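Local atomic coordinates of L-lysine 6-monooxygenase involved in desferrioxamine biosynthesis (PDB entry 5O8P), a protein that probably hydroxylates cadaverine on nitrogen, using bound FAD with NADPH and oxygen, in the biosynthesis of the siderophore desferrioxamine. Residues B[18-21]-B[22-25]; B[379-382]-B[383-387]; B[396-399]-B[400-403]. All coordinates share one frame; numbering follows the deposited sequence.

Overall arrangement
Each contact is local, lying within one continuous piece of chain, and the three come in series with none enclosing or crossing another. From the N terminus, interaction 1 forms the first turns of helix 18-27, the helix of a beta-alpha-beta unit. Far along the chain, interaction 2 turns from strand 379-381 toward helix 386-389, and interaction 3 soon opens helix 399-410. In space they meet beside FAD: Gln382 of interaction 2 bonds to Asn20 of interaction 1 and Asn403 of interaction 3, Glu385 forms a salt bridge with Arg402, and Phe19 packs against both later contacts. Residues 379-403 are thereby tied to helix 18-27.

Interaction 1. Residues B[18-21]-B[22-25]; sequences PFNL and GLAC. With FAD (flavin-adenine dinucleotide), chain C.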
loop_
_atom_site.group_PDB
_atom_site.type_symbol
_atom_site.label_atom_id
_atom_site.label_comp_id
_atom_site.label_asym_id
_atom_site.label_seq_id
_atom_site.Cartn_x
_atom_site.Cartn_y
_atom_site.Cartn_z
ATOM N N PRO B 18 -11.162 -27.562 -9.865
ATOM C CA PRO B 18 -10.208 -27.368 -8.768
ATOM C C PRO B 18 -10.660 -27.980 -7.453
ATOM O O PRO B 18 -9.804 -28.398 -6.661
ATOM C CB PRO B 18 -10.100 -25.845 -8.640
ATOM C CG PRO B 18 -10.714 -25.288 -9.884
ATOM C CD PRO B 18 -11.724 -26.287 -10.339
ATOM N N PHE B 19 -11.970 -28.062 -7.236
ATOM C CA PHE B 19 -12.487 -28.717 -6.030
ATOM C C PHE B 19 -12.223 -30.233 -5.972
ATOM O O PHE B 19 -11.606 -30.696 -5.015
ATOM C CB PHE B 19 -13.977 -28.403 -5.825
ATOM C CG PHE B 19 -14.261 -26.943 -5.698
ATOM C CD1 PHE B 19 -13.473 -26.120 -4.875
ATOM C CD2 PHE B 19 -15.319 -26.375 -6.359
ATOM C CE1 PHE B 19 -13.723 -24.775 -4.754
ATOM C CE2 PHE B 19 -15.576 -25.015 -6.225
ATOM C CZ PHE B 19 -14.765 -24.226 -5.442
ATOM N N ASN B 20 -12.654 -30.998 -6.974
ATOM C CA ASN B 20 -12.354 -32.445 -6.989
ATOM C C ASN B 20 -10.886 -32.745 -7.220
ATOM O O ASN B 20 -10.410 -33.770 -6.762
ATOM C CB ASN B 20 -13.197 -33.219 -8.000
ATOM C CG ASN B 20 -14.520 -33.710 -7.433
ATOM O OD1 ASN B 20 -14.795 -33.558 -6.258
ATOM N ND2 ASN B 20 -15.350 -34.299 -8.278
ATOM N N LEU B 21 -10.161 -31.865 -7.904
ATOM C CA LEU B 21 -8.708 -32.022 -8.026
ATOM C C LEU B 21 -8.073 -31.891 -6.646
ATOM O O LEU B 21 -7.104 -32.581 -6.327
ATOM C CB LEU B 21 -8.114 -30.990 -8.988
ATOM C CG LEU B 21 -6.604 -31.089 -9.232
ATOM C CD1 LEU B 21 -6.238 -32.442 -9.825
ATOM C CD2 LEU B 21 -6.094 -29.963 -10.137
ATOM N N GLY B 22 -8.622 -30.995 -5.825
ATOM C CA GLY B 22 -8.228 -30.879 -4.424
ATOM C C GLY B 22 -8.483 -32.161 -3.677
ATOM O O GLY B 22 -7.555 -32.747 -3.119
ATOM N N LEU B 23 -9.734 -32.617 -3.695
ATOM C CA LEU B 23 -10.097 -33.895 -3.056
ATOM C C LEU B 23 -9.155 -35.020 -3.476
ATOM O O LEU B 23 -8.761 -35.849 -2.649
ATOM C CB LEU B 23 -11.540 -34.290 -3.382
ATOM C CG LEU B 23 -12.139 -35.480 -2.625
ATOM C CD1 LEU B 23 -11.897 -35.382 -1.137
ATOM C CD2 LEU B 23 -13.627 -35.578 -2.909
ATOM N N ALA B 24 -8.780 -35.031 -4.755
ATOM C CA ALA B 24 -7.885 -36.048 -5.286
ATOM C C ALA B 24 -6.504 -35.999 -4.657
ATOM O O ALA B 24 -5.970 -37.049 -4.285
ATOM C CB ALA B 24 -7.778 -35.929 -6.794
ATOM N N CYS B 25 -5.925 -34.804 -4.535
ATOM C CA CYS B 25 -4.619 -34.671 -3.880
ATOM C C CYS B 25 -4.687 -35.033 -2.405
ATOM O O CYS B 25 -3.758 -35.592 -1.847
ATOM C CB CYS B 25 -4.089 -33.251 -3.986
ATOM S SG CYS B 25 -3.933 -32.590 -5.645
HETATM P PA FAD C . -15.098 -26.684 -13.026
HETATM O O1A FAD C . -13.996 -26.046 -13.852
HETATM O O2A FAD C . -16.539 -26.369 -13.347
HETATM O O5B FAD C . -14.844 -28.276 -13.136
HETATM C C5B FAD C . -15.831 -29.182 -13.617
HETATM C C4B FAD C . -15.249 -30.299 -14.475
HETATM O O4B FAD C . -16.193 -31.379 -14.549
HETATM C C3B FAD C . -14.986 -29.860 -15.911
HETATM O O3B FAD C . -13.675 -30.294 -16.294
HETATM C C2B FAD C . -16.111 -30.502 -16.722
HETATM O O2B FAD C . -15.746 -30.843 -18.063
HETATM C C1B FAD C . -16.409 -31.752 -15.917
HETATM N N9A FAD C . -17.738 -32.382 -16.149
HETATM C C8A FAD C . -18.961 -31.814 -16.130
HETATM N N7A FAD C . -19.922 -32.746 -16.389
HETATM C C5A FAD C . -19.308 -33.934 -16.577
HETATM C C6A FAD C . -19.706 -35.335 -16.888
HETATM N N6A FAD C . -21.007 -35.672 -17.058
HETATM N N1A FAD C . -18.726 -36.271 -16.994
HETATM C C2A FAD C . -17.421 -35.964 -16.832
HETATM N N3A FAD C . -16.994 -34.716 -16.558
HETATM C C4A FAD C . -17.868 -33.683 -16.417
HETATM N N1 FAD C . -12.781 -18.610 -7.133
HETATM C C2 FAD C . -11.800 -18.271 -6.256
HETATM O O2 FAD C . -11.922 -18.635 -5.065
HETATM N N3 FAD C . -10.707 -17.569 -6.630
HETATM C C4 FAD C . -10.526 -17.154 -7.897
HETATM O O4 FAD C . -9.512 -16.503 -8.215
HETATM C C4X FAD C . -11.553 -17.485 -8.916
HETATM N N5 FAD C . -11.429 -17.102 -10.206
HETATM C C5X FAD C . -12.387 -17.416 -11.110
HETATM C C6 FAD C . -12.206 -16.992 -12.425
HETATM C C7 FAD C . -13.147 -17.280 -13.411
HETATM C C7M FAD C . -12.930 -16.806 -14.828
HETATM C C8 FAD C . -14.367 -18.056 -13.044
HETATM C C8M FAD C . -15.398 -18.380 -14.091
HETATM C C9 FAD C . -14.559 -18.483 -11.729
HETATM C C9A FAD C . -13.616 -18.201 -10.723
HETATM N N10 FAD C . -13.766 -18.622 -9.358
HETATM C C10 FAD C . -12.736 -18.261 -8.445
HETATM C "C1'" FAD C . -14.926 -19.407 -8.853
HETATM C "C2'" FAD C . -14.655 -20.930 -8.842
HETATM O "O2'" FAD C . -13.363 -21.208 -8.263
HETATM C "C3'" FAD C . -14.749 -21.590 -10.231
HETATM O "O3'" FAD C . -16.065 -21.418 -10.780
HETATM C "C4'" FAD C . -14.420 -23.088 -10.218
HETATM O "O4'" FAD C . -13.943 -23.483 -11.509
HETATM C "C5'" FAD C . -15.620 -23.956 -9.852
HETATM O "O5'" FAD C . -15.153 -25.209 -9.348
HETATM P P FAD C . -15.548 -26.578 -10.079
HETATM O O1P FAD C . -14.848 -27.712 -9.358
HETATM O O2P FAD C . -17.049 -26.536 -10.138
HETATM O O3P FAD C . -14.780 -26.274 -11.482
#
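Pro18 and Phe19 open the N-terminal turn of helix 18-27, the first helix of the FAD-binding fold, and their carbonyls receive the N-H groups of Gly22 and Leu23 one turn on. Gly22 N reaches Pro18 O at 3.0 Å and Leu23 N reaches Phe19 O at the same distance; Ala24 and Cys25 repeat the pattern on Asn20 and Leu21. Strand 8-14, this helix and strand 35-38 form the beta-alpha-beta unit of a Rossmann-type nucleotide fold, whose helix start faces the cofactor's pyrophosphate and would probably favour its negative charge. Pro18 CD lies 3.3 Å from the bridging FAD O3P. With CG anti to the carbonyl carbon (chi1 -59°), the Phe19 ring lies beside the flavin-side phosphate, CE2 3.2 Å from FAD O5' in an oblique approach and CD2 3.3 Å from FAD O1P, while Arg402 makes a cation-pi contact with the ring. Asn20 and Leu23 run side by side from the helix, OD1 of Asn20 4.1 Å from CD2 of Leu23. The amide of Asn20 is held by Gly15 O through ND2 and by Gln382 through OD1, and Phe37 of strand 35-38 touches Asn20, Leu23 and Ala24.

Interaction 2. Residues B[379-382]-B[383-387]; sequences VFVQ and NAELH. With FAD (flavin-adenine dinucleotide), chain C.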
loop_
_atom_site.group_PDB
_atom_site.type_symbol
_atom_site.label_atom_id
_atom_site.label_comp_id
_atom_site.label_asym_id
_atom_site.label_seq_id
_atom_site.Cartn_x
_atom_site.Cartn_y
_atom_site.Cartn_z
ATOM N N VAL B 379 -23.999 -39.654 -1.526
ATOM C CA VAL B 379 -23.901 -38.799 -2.691
ATOM C C VAL B 379 -23.616 -37.403 -2.175
ATOM O O VAL B 379 -24.473 -36.811 -1.527
ATOM C CB VAL B 379 -25.213 -38.795 -3.492
ATOM C CG1 VAL B 379 -25.070 -37.960 -4.759
ATOM C CG2 VAL B 379 -25.605 -40.204 -3.837
ATOM N N PHE B 380 -22.415 -36.901 -2.456
ATOM C CA PHE B 380 -21.983 -35.573 -2.011
ATOM C C PHE B 380 -21.855 -34.605 -3.170
ATOM O O PHE B 380 -21.737 -35.021 -4.314
ATOM C CB PHE B 380 -20.644 -35.681 -1.292
ATOM C CG PHE B 380 -20.703 -36.519 -0.061
ATOM C CD1 PHE B 380 -21.128 -35.975 1.135
ATOM C CD2 PHE B 380 -20.363 -37.861 -0.104
ATOM C CE1 PHE B 380 -21.191 -36.744 2.280
ATOM C CE2 PHE B 380 -20.421 -38.642 1.027
ATOM C CZ PHE B 380 -20.842 -38.082 2.219
ATOM N N VAL B 381 -21.839 -33.314 -2.869
ATOM C CA VAL B 381 -21.667 -32.306 -3.913
ATOM C C VAL B 381 -20.590 -31.294 -3.521
ATOM O O VAL B 381 -20.439 -31.003 -2.351
ATOM C CB VAL B 381 -22.999 -31.598 -4.262
ATOM C CG1 VAL B 381 -24.032 -32.580 -4.829
ATOM C CG2 VAL B 381 -23.582 -30.816 -3.077
ATOM N N GLN B 382 -19.849 -30.804 -4.512
ATOM C CA GLN B 382 -18.857 -29.738 -4.360
ATOM C C GLN B 382 -19.396 -28.592 -5.202
ATOM O O GLN B 382 -19.567 -28.761 -6.404
ATOM C CB GLN B 382 -17.510 -30.156 -4.948
ATOM C CG GLN B 382 -16.924 -31.422 -4.361
ATOM C CD GLN B 382 -15.652 -31.184 -3.592
ATOM O OE1 GLN B 382 -15.609 -30.355 -2.694
ATOM N NE2 GLN B 382 -14.592 -31.915 -3.948
ATOM N N ASN B 383 -19.643 -27.427 -4.595
ATOM C CA ASN B 383 -20.072 -26.241 -5.341
ATOM C C ASN B 383 -21.451 -26.392 -6.035
ATOM O O ASN B 383 -21.620 -25.951 -7.173
ATOM C CB ASN B 383 -18.973 -25.868 -6.366
ATOM C CG ASN B 383 -19.075 -24.433 -6.908
ATOM O OD1 ASN B 383 -19.399 -23.470 -6.196
ATOM N ND2 ASN B 383 -18.760 -24.291 -8.199
ATOM N N ALA B 384 -22.427 -26.997 -5.376
ATOM C CA ALA B 384 -23.843 -26.842 -5.799
ATOM C C ALA B 384 -24.764 -26.613 -4.587
ATOM O O ALA B 384 -25.954 -26.954 -4.607
ATOM C CB ALA B 384 -24.288 -28.040 -6.629
ATOM N N GLU B 385 -24.183 -26.046 -3.531
ATOM C CA GLU B 385 -24.842 -25.871 -2.239
ATOM C C GLU B 385 -24.864 -24.395 -1.807
ATOM O O GLU B 385 -25.052 -24.121 -0.624
ATOM C CB GLU B 385 -24.176 -26.776 -1.170
ATOM C CG GLU B 385 -22.769 -26.377 -0.680
ATOM C CD GLU B 385 -21.612 -26.821 -1.554
ATOM O OE1 GLU B 385 -21.839 -27.174 -2.718
ATOM O OE2 GLU B 385 -20.466 -26.776 -1.075
ATOM N N LEU B 386 -24.701 -23.463 -2.756
ATOM C CA LEU B 386 -24.811 -22.010 -2.491
ATOM C C LEU B 386 -26.129 -21.620 -1.781
ATOM O O LEU B 386 -26.165 -20.739 -0.916
ATOM C CB LEU B 386 -24.684 -21.232 -3.820
ATOM C CG LEU B 386 -24.815 -19.698 -3.914
ATOM C CD1 LEU B 386 -24.031 -18.955 -2.839
ATOM C CD2 LEU B 386 -24.375 -19.223 -5.294
ATOM N N HIS B 387 -27.207 -22.296 -2.151
ATOM C CA HIS B 387 -28.542 -22.032 -1.593
ATOM C C HIS B 387 -28.738 -22.506 -0.148
ATOM O O HIS B 387 -29.665 -22.065 0.511
ATOM C CB HIS B 387 -29.636 -22.574 -2.539
ATOM C CG HIS B 387 -29.672 -24.064 -2.653
ATOM N ND1 HIS B 387 -28.829 -24.777 -3.489
ATOM C CD2 HIS B 387 -30.538 -24.964 -2.141
ATOM C CE1 HIS B 387 -29.123 -26.063 -3.413
ATOM N NE2 HIS B 387 -30.158 -26.202 -2.606
HETATM P PA FAD C . -15.098 -26.684 -13.026
HETATM O O1A FAD C . -13.996 -26.046 -13.852
HETATM O O2A FAD C . -16.539 -26.369 -13.347
HETATM O O5B FAD C . -14.844 -28.276 -13.136
HETATM C C5B FAD C . -15.831 -29.182 -13.617
HETATM C C4B FAD C . -15.249 -30.299 -14.475
HETATM O O4B FAD C . -16.193 -31.379 -14.549
HETATM C C3B FAD C . -14.986 -29.860 -15.911
HETATM O O3B FAD C . -13.675 -30.294 -16.294
HETATM C C2B FAD C . -16.111 -30.502 -16.722
HETATM O O2B FAD C . -15.746 -30.843 -18.063
HETATM C C1B FAD C . -16.409 -31.752 -15.917
HETATM N N9A FAD C . -17.738 -32.382 -16.149
HETATM C C8A FAD C . -18.961 -31.814 -16.130
HETATM N N7A FAD C . -19.922 -32.746 -16.389
HETATM C C5A FAD C . -19.308 -33.934 -16.577
HETATM C C6A FAD C . -19.706 -35.335 -16.888
HETATM N N6A FAD C . -21.007 -35.672 -17.058
HETATM N N1A FAD C . -18.726 -36.271 -16.994
HETATM C C2A FAD C . -17.421 -35.964 -16.832
HETATM N N3A FAD C . -16.994 -34.716 -16.558
HETATM C C4A FAD C . -17.868 -33.683 -16.417
HETATM N N1 FAD C . -12.781 -18.610 -7.133
HETATM C C2 FAD C . -11.800 -18.271 -6.256
HETATM O O2 FAD C . -11.922 -18.635 -5.065
HETATM N N3 FAD C . -10.707 -17.569 -6.630
HETATM C C4 FAD C . -10.526 -17.154 -7.897
HETATM O O4 FAD C . -9.512 -16.503 -8.215
HETATM C C4X FAD C . -11.553 -17.485 -8.916
HETATM N N5 FAD C . -11.429 -17.102 -10.206
HETATM C C5X FAD C . -12.387 -17.416 -11.110
HETATM C C6 FAD C . -12.206 -16.992 -12.425
HETATM C C7 FAD C . -13.147 -17.280 -13.411
HETATM C C7M FAD C . -12.930 -16.806 -14.828
HETATM C C8 FAD C . -14.367 -18.056 -13.044
HETATM C C8M FAD C . -15.398 -18.380 -14.091
HETATM C C9 FAD C . -14.559 -18.483 -11.729
HETATM C C9A FAD C . -13.616 -18.201 -10.723
HETATM N N10 FAD C . -13.766 -18.622 -9.358
HETATM C C10 FAD C . -12.736 -18.261 -8.445
HETATM C "C1'" FAD C . -14.926 -19.407 -8.853
HETATM C "C2'" FAD C . -14.655 -20.930 -8.842
HETATM O "O2'" FAD C . -13.363 -21.208 -8.263
HETATM C "C3'" FAD C . -14.749 -21.590 -10.231
HETATM O "O3'" FAD C . -16.065 -21.418 -10.780
HETATM C "C4'" FAD C . -14.420 -23.088 -10.218
HETATM O "O4'" FAD C . -13.943 -23.483 -11.509
HETATM C "C5'" FAD C . -15.620 -23.956 -9.852
HETATM O "O5'" FAD C . -15.153 -25.209 -9.348
HETATM P P FAD C . -15.548 -26.578 -10.079
HETATM O O1P FAD C . -14.848 -27.712 -9.358
HETATM O O2P FAD C . -17.049 -26.536 -10.138
HETATM O O3P FAD C . -14.780 -26.274 -11.482
#
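Glu385 folds back along its own chain toward Val381 and Gln382. Its CB stays 4.5 Å from Val381 CG2, a loose approach. The first torsion, chi1 72°, sets CG between the backbone N and the carbonyl carbon, and a second bend, chi2 -83°, returns the carboxylate back over the Asn383-Ala384 backbone, while the Val381 side chain runs antiparallel beside it. There OE1 accepts the N-H of Ala384 at 2.7 Å, the donor arriving nearly along the C-O axis though the N-H itself is bent. The same oxygen is 3.8 Å from Gln382 C and 4.1 Å from Val381 CG2, so it sits against backbone and methyl at once. OE2 forms a salt bridge with Arg402 NH1. The stretch is a strand-to-helix turn: strand 379-381 runs parallel to strand 155-157 in the mixed sheet of the FAD-binding domain, Asn383 takes left-handed backbone angles, and Glu385 occupies the N-cap position of helix 386-389. Val381 CB and Ala384 CB make an apolar approach of 4.5 Å. Asn383, its CG anti to the backbone N (chi1 -162°), carries its amide the other way, and ND2 makes a weak hydrogen bond of 3.4 Å to FAD O2P, with CB packed against Phe19 CE2. The buried amide of Gln382 has partners at both ends: NE2, besides its link to Asn20, bonds to Asn403 OD1, and OE1 receives Arg402 NE.

Interaction 3. Residues B[396-399]-B[400-403]; sequences LGMA and CYRN. With FAD (flavin-adenine dinucleotide), chain C.
Met398 and Tyr401 lie side by side and point the same way, the thioether chain alongside the phenol. Two bends in Met398, chi2 -64° and chi3 -80°, curl its methyl back so that CE rests 3.8 Å from Tyr401 CG, an oblique approach to the ring. Pro246 touches both side chains, and Tyr88 of the second subunit packs on the pair as well, so this side of the turn reaches the subunit interface. Arg402 leaves the helix in another direction: its guanidinium passes obliquely by Ala399 CA, and NH1, already paired with Glu385, is also bonded to Thr393 O. Asn403 bends back toward the start of the helix. Its ND2 comes 3.0 Å from Ala399 O at too poor an angle for a hydrogen bond and instead makes a weak one to Phe19 O, while OD1 is taken up by Gln382. The backbone bonds of the turn are regular, Arg402 N giving to Met398 O at 3.2 Å and Asn403 N to Ala399 O at 2.9 Å, with Met398 in the N-cap position of helix 399-410. Just before it, the short 3-10 turn is closed by Ala399 N donating to Leu396 O. Leu396 faces the flavin: its CG is 3.7 Å from FAD C2 and CD1 is 3.9 Å from FAD N3, both at the pyrimidine end of the ring system. Its N-H points at FAD O2 at 2.8 Å and 170°, an almost straight bond. Given from the start of the short 3-10 turn, this N-H bond would itself probably favour negative charge on the N1-C2=O2 edge, as develops when a flavin is reduced.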
loop_
_atom_site.group_PDB
_atom_site.type_symbol
_atom_site.label_atom_id
_atom_site.label_comp_id
_atom_site.label_asym_id
_atom_site.label_seq_id
_atom_site.Cartn_x
_atom_site.Cartn_y
_atom_site.Cartn_z
ATOM N N LEU B 396 -12.304 -20.968 -3.509
ATOM C CA LEU B 396 -11.162 -21.891 -3.425
ATOM C C LEU B 396 -10.615 -21.982 -1.997
ATOM O O LEU B 396 -10.083 -23.021 -1.600
ATOM C CB LEU B 396 -10.031 -21.477 -4.375
ATOM C CG LEU B 396 -10.285 -21.575 -5.880
ATOM C CD1 LEU B 396 -9.057 -21.127 -6.663
ATOM C CD2 LEU B 396 -10.696 -22.980 -6.283
ATOM N N GLY B 397 -10.749 -20.893 -1.241
ATOM C CA GLY B 397 -10.366 -20.828 0.166
ATOM C C GLY B 397 -11.085 -21.768 1.108
ATOM O O GLY B 397 -10.551 -22.067 2.171
ATOM N N MET B 398 -12.280 -22.231 0.748
ATOM C CA MET B 398 -12.988 -23.231 1.564
ATOM C C MET B 398 -13.090 -24.607 0.898
ATOM O O MET B 398 -13.928 -25.431 1.278
ATOM C CB MET B 398 -14.357 -22.684 1.971
ATOM C CG MET B 398 -14.236 -21.489 2.903
ATOM S SD MET B 398 -13.461 -21.863 4.501
ATOM C CE MET B 398 -14.841 -22.595 5.412
ATOM N N ALA B 399 -12.189 -24.858 -0.054
ATOM C CA ALA B 399 -12.146 -26.113 -0.783
ATOM C C ALA B 399 -11.572 -27.194 0.106
ATOM O O ALA B 399 -12.139 -28.280 0.198
ATOM C CB ALA B 399 -11.314 -25.968 -2.045
ATOM N N CYS B 400 -10.450 -26.900 0.761
ATOM C CA CYS B 400 -9.863 -27.841 1.733
ATOM C C CYS B 400 -10.774 -28.122 2.935
ATOM O O CYS B 400 -10.811 -29.258 3.398
ATOM C CB CYS B 400 -8.517 -27.354 2.237
ATOM S SG CYS B 400 -7.177 -27.624 1.083
ATOM N N TYR B 401 -11.499 -27.107 3.431
ATOM C CA TYR B 401 -12.469 -27.339 4.503
ATOM C C TYR B 401 -13.478 -28.401 4.047
ATOM O O TYR B 401 -13.625 -29.442 4.701
ATOM C CB TYR B 401 -13.208 -26.052 4.961
ATOM C CG TYR B 401 -14.326 -26.353 5.950
ATOM C CD1 TYR B 401 -14.036 -26.707 7.267
ATOM C CD2 TYR B 401 -15.669 -26.344 5.557
ATOM C CE1 TYR B 401 -15.045 -27.055 8.158
ATOM C CE2 TYR B 401 -16.688 -26.655 6.452
ATOM C CZ TYR B 401 -16.362 -27.011 7.760
ATOM O OH TYR B 401 -17.319 -27.346 8.691
ATOM N N ARG B 402 -14.139 -28.142 2.918
ATOM C CA ARG B 402 -15.188 -29.043 2.424
ATOM C C ARG B 402 -14.624 -30.450 2.128
ATOM O O ARG B 402 -15.175 -31.460 2.586
ATOM C CB ARG B 402 -15.894 -28.457 1.187
ATOM C CG ARG B 402 -17.191 -29.166 0.797
ATOM C CD ARG B 402 -17.887 -28.595 -0.427
ATOM N NE ARG B 402 -16.930 -28.104 -1.421
ATOM C CZ ARG B 402 -16.901 -26.885 -1.959
ATOM N NH1 ARG B 402 -17.836 -25.973 -1.698
ATOM N NH2 ARG B 402 -15.940 -26.589 -2.828
ATOM N N ASN B 403 -13.502 -30.501 1.417
ATOM C CA ASN B 403 -12.823 -31.768 1.143
ATOM C C ASN B 403 -12.475 -32.543 2.421
ATOM O O ASN B 403 -12.606 -33.774 2.466
ATOM C CB ASN B 403 -11.560 -31.537 0.288
ATOM C CG ASN B 403 -11.880 -31.194 -1.159
ATOM O OD1 ASN B 403 -12.840 -31.705 -1.727
ATOM N ND2 ASN B 403 -11.071 -30.331 -1.762
HETATM P PA FAD C . -15.098 -26.684 -13.026
HETATM O O1A FAD C . -13.996 -26.046 -13.852
HETATM O O2A FAD C . -16.539 -26.369 -13.347
HETATM O O5B FAD C . -14.844 -28.276 -13.136
HETATM C C5B FAD C . -15.831 -29.182 -13.617
HETATM C C4B FAD C . -15.249 -30.299 -14.475
HETATM O O4B FAD C . -16.193 -31.379 -14.549
HETATM C C3B FAD C . -14.986 -29.860 -15.911
HETATM O O3B FAD C . -13.675 -30.294 -16.294
HETATM C C2B FAD C . -16.111 -30.502 -16.722
HETATM O O2B FAD C . -15.746 -30.843 -18.063
HETATM C C1B FAD C . -16.409 -31.752 -15.917
HETATM N N9A FAD C . -17.738 -32.382 -16.149
HETATM C C8A FAD C . -18.961 -31.814 -16.130
HETATM N N7A FAD C . -19.922 -32.746 -16.389
HETATM C C5A FAD C . -19.308 -33.934 -16.577
HETATM C C6A FAD C . -19.706 -35.335 -16.888
HETATM N N6A FAD C . -21.007 -35.672 -17.058
HETATM N N1A FAD C . -18.726 -36.271 -16.994
HETATM C C2A FAD C . -17.421 -35.964 -16.832
HETATM N N3A FAD C . -16.994 -34.716 -16.558
HETATM C C4A FAD C . -17.868 -33.683 -16.417
HETATM N N1 FAD C . -12.781 -18.610 -7.133
HETATM C C2 FAD C . -11.800 -18.271 -6.256
HETATM O O2 FAD C . -11.922 -18.635 -5.065
HETATM N N3 FAD C . -10.707 -17.569 -6.630
HETATM C C4 FAD C . -10.526 -17.154 -7.897
HETATM O O4 FAD C . -9.512 -16.503 -8.215
HETATM C C4X FAD C . -11.553 -17.485 -8.916
HETATM N N5 FAD C . -11.429 -17.102 -10.206
HETATM C C5X FAD C . -12.387 -17.416 -11.110
HETATM C C6 FAD C . -12.206 -16.992 -12.425
HETATM C C7 FAD C . -13.147 -17.280 -13.411
HETATM C C7M FAD C . -12.930 -16.806 -14.828
HETATM C C8 FAD C . -14.367 -18.056 -13.044
HETATM C C8M FAD C . -15.398 -18.380 -14.091
HETATM C C9 FAD C . -14.559 -18.483 -11.729
HETATM C C9A FAD C . -13.616 -18.201 -10.723
HETATM N N10 FAD C . -13.766 -18.622 -9.358
HETATM C C10 FAD C . -12.736 -18.261 -8.445
HETATM C "C1'" FAD C . -14.926 -19.407 -8.853
HETATM C "C2'" FAD C . -14.655 -20.930 -8.842
HETATM O "O2'" FAD C . -13.363 -21.208 -8.263
HETATM C "C3'" FAD C . -14.749 -21.590 -10.231
HETATM O "O3'" FAD C . -16.065 -21.418 -10.780
HETATM C "C4'" FAD C . -14.420 -23.088 -10.218
HETATM O "O4'" FAD C . -13.943 -23.483 -11.509
HETATM C "C5'" FAD C . -15.620 -23.956 -9.852
HETATM O "O5'" FAD C . -15.153 -25.209 -9.348
HETATM P P FAD C . -15.548 -26.578 -10.079
HETATM O O1P FAD C . -14.848 -27.712 -9.358
HETATM O O2P FAD C . -17.049 -26.536 -10.138
HETATM O O3P FAD C . -14.780 -26.274 -11.482
#